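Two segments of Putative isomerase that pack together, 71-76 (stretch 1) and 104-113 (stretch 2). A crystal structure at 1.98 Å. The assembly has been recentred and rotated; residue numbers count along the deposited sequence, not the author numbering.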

# COMPACT_ATOMS: atom_id res chain seq x y z
N SER A 71 -2.89 3.12 27.50
CA SER A 71 -1.49 3.23 27.13
C SER A 71 -1.37 3.02 25.62
O SER A 71 -2.08 2.20 25.05
CB SER A 71 -0.67 2.16 27.85
OG SER A 71 0.64 2.08 27.33
N PRO A 72 -0.50 3.79 24.94
CA PRO A 72 -0.37 3.60 23.49
C PRO A 72 0.25 2.23 23.20
O PRO A 72 0.18 1.72 22.08
CB PRO A 72 0.53 4.77 23.07
CG PRO A 72 1.33 5.05 24.31
CD PRO A 72 0.30 4.93 25.40
N PHE A 73 0.84 1.64 24.23
CA PHE A 73 1.47 0.33 24.14
C PHE A 73 0.47 -0.82 24.16
O PHE A 73 0.82 -1.96 23.83
CB PHE A 73 2.43 0.15 25.31
CG PHE A 73 3.73 0.89 25.16
CD1 PHE A 73 4.80 0.30 24.49
CD2 PHE A 73 3.89 2.17 25.69
CE1 PHE A 73 6.02 0.97 24.35
CE2 PHE A 73 5.10 2.86 25.55
CZ PHE A 73 6.17 2.26 24.88
N ALA A 74 -0.77 -0.53 24.55
CA ALA A 74 -1.79 -1.57 24.63
C ALA A 74 -2.55 -1.78 23.32
O ALA A 74 -3.78 -1.67 23.28
CB ALA A 74 -2.76 -1.25 25.76
N LEU A 75 -1.82 -2.10 22.25
CA LEU A 75 -2.43 -2.32 20.94
C LEU A 75 -3.31 -3.57 20.86
O LEU A 75 -4.38 -3.53 20.26
CB LEU A 75 -1.34 -2.37 19.86
CG LEU A 75 -0.71 -1.01 19.53
CD1 LEU A 75 0.37 -1.17 18.47
CD2 LEU A 75 -1.79 -0.06 19.04
N GLU A 76 -2.86 -4.66 21.47
CA GLU A 76 -3.63 -5.91 21.46
C GLU A 76 -4.99 -5.64 22.07
O GLU A 76 -6.01 -6.07 21.52
CB GLU A 76 -2.90 -7.00 22.26
CG GLU A 76 -1.64 -7.53 21.60
CD GLU A 76 -1.89 -8.67 20.61
OE1 GLU A 76 -3.07 -8.96 20.30
OE2 GLU A 76 -0.91 -9.29 20.14
N CYS A 104 -0.07 5.22 17.48
CA CYS A 104 0.41 4.61 18.72
C CYS A 104 1.85 4.10 18.58
O CYS A 104 2.65 4.22 19.50
CB CYS A 104 -0.52 3.48 19.16
SG CYS A 104 -2.11 4.03 19.79
N TRP A 105 2.16 3.51 17.43
CA TRP A 105 3.51 3.01 17.19
C TRP A 105 4.49 4.19 17.18
O TRP A 105 5.59 4.11 17.71
CB TRP A 105 3.60 2.27 15.85
CG TRP A 105 3.21 0.82 15.94
CD1 TRP A 105 2.00 0.26 15.63
CD2 TRP A 105 4.05 -0.26 16.37
NE1 TRP A 105 2.04 -1.10 15.84
CE2 TRP A 105 3.28 -1.44 16.29
CE3 TRP A 105 5.38 -0.34 16.82
CZ2 TRP A 105 3.80 -2.70 16.65
CZ3 TRP A 105 5.90 -1.59 17.17
CH2 TRP A 105 5.11 -2.75 17.08
N ASP A 106 4.08 5.28 16.54
CA ASP A 106 4.90 6.47 16.47
C ASP A 106 5.16 6.96 17.90
O ASP A 106 6.30 7.27 18.25
CB ASP A 106 4.18 7.53 15.63
CG ASP A 106 5.04 8.76 15.37
OD1 ASP A 106 6.26 8.62 15.13
OD2 ASP A 106 4.46 9.88 15.39
N ALA A 107 4.11 7.01 18.71
CA ALA A 107 4.22 7.45 20.10
C ALA A 107 5.12 6.50 20.90
O ALA A 107 5.89 6.94 21.76
CB ALA A 107 2.84 7.52 20.74
N MSE A 108 5.02 5.20 20.62
CA MSE A 108 5.83 4.19 21.30
C MSE A 108 7.32 4.38 21.00
O MSE A 108 8.16 4.26 21.89
CB MSE A 108 5.40 2.78 20.86
CG MSE A 108 4.14 2.25 21.55
SE MSE A 108 3.58 0.55 20.75
CE MSE A 108 1.96 1.15 19.92
N GLY A 109 7.63 4.65 19.74
CA GLY A 109 9.02 4.86 19.36
C GLY A 109 9.57 6.09 20.04
O GLY A 109 10.72 6.11 20.48
N LYS A 110 8.75 7.13 20.11
CA LYS A 110 9.17 8.38 20.75
C LYS A 110 9.33 8.15 22.25
O LYS A 110 10.30 8.61 22.84
CB LYS A 110 8.14 9.47 20.47
CG LYS A 110 8.09 9.86 19.00
CD LYS A 110 7.05 10.92 18.70
CE LYS A 110 7.12 11.31 17.22
NZ LYS A 110 6.13 12.35 16.84
N ALA A 111 8.39 7.43 22.86
CA ALA A 111 8.48 7.17 24.29
C ALA A 111 9.70 6.30 24.62
O ALA A 111 10.23 6.36 25.72
CB ALA A 111 7.20 6.52 24.79
N THR A 112 10.15 5.49 23.66
CA THR A 112 11.31 4.63 23.91
C THR A 112 12.59 5.17 23.28
O THR A 112 13.67 4.61 23.49
CB THR A 112 11.10 3.21 23.35
OG1 THR A 112 10.88 3.28 21.93
CG2 THR A 112 9.93 2.52 24.03
N GLY A 113 12.46 6.24 22.51
CA GLY A 113 13.63 6.81 21.85
C GLY A 113 14.14 5.86 20.79
O GLY A 113 15.33 5.87 20.44

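A short turn can pack against a helix without a single hydrogen bond between them when its apolar side chains fit the helix surface. The contact between residues 71-76 and the helix 104-112 of this putative isomerase illustrates the principle.

Ser 71 does not touch the helix, but it opens the type I turn that presents its neighbours. Two hydrogen bonds hold this turn: its backbone O accepts one from Ala 74 N at 3.1 Å, and its side-chain OG accepts another from Phe 73 N, also at 3.1 Å.

Pro 72, buried and directed toward the helix, makes the closest backbone approach, its CA lying 4.9 Å from Cys 104 CA. At this close approach the side chains are in contact: Pro 72 CB lies 4.2 Å from Cys 104 CB and 4.3 Å from Ala 107 CB, one helical turn apart at nearly equal range.

Phe 73 begins differently. Its CA-to-CB bond points away, yet the ring comes back to the helix and lies along its last turns. Selenomethionine Met 108 covers one face, with CG 3.6 Å from the ring centroid and only 14° off the normal, a CH-pi contact; its SE sits obliquely, 4.6 Å from the same centroid. Thr 112 CG2 approaches the ring edge, 3.9 Å from Phe 73 CZ.

Ala 74 faces away and serves as the N-cap residue of the helix that Leu 75 begins. Leu 75 turns back toward stretch 2: Leu 75 CD2 lies 3.8 Å from Cys 104 CB and Leu 75 CD1 lies 3.6 Å from Trp 105 CD1, while both methyls approach Met 108 CE, Leu 75 CD1 at 3.2 Å and Leu 75 CD2 at 4.0 Å. Met 108 thus meets both Phe 73 and Leu 75, joining the two ends of an essentially apolar interface that buries 399 Å² in total.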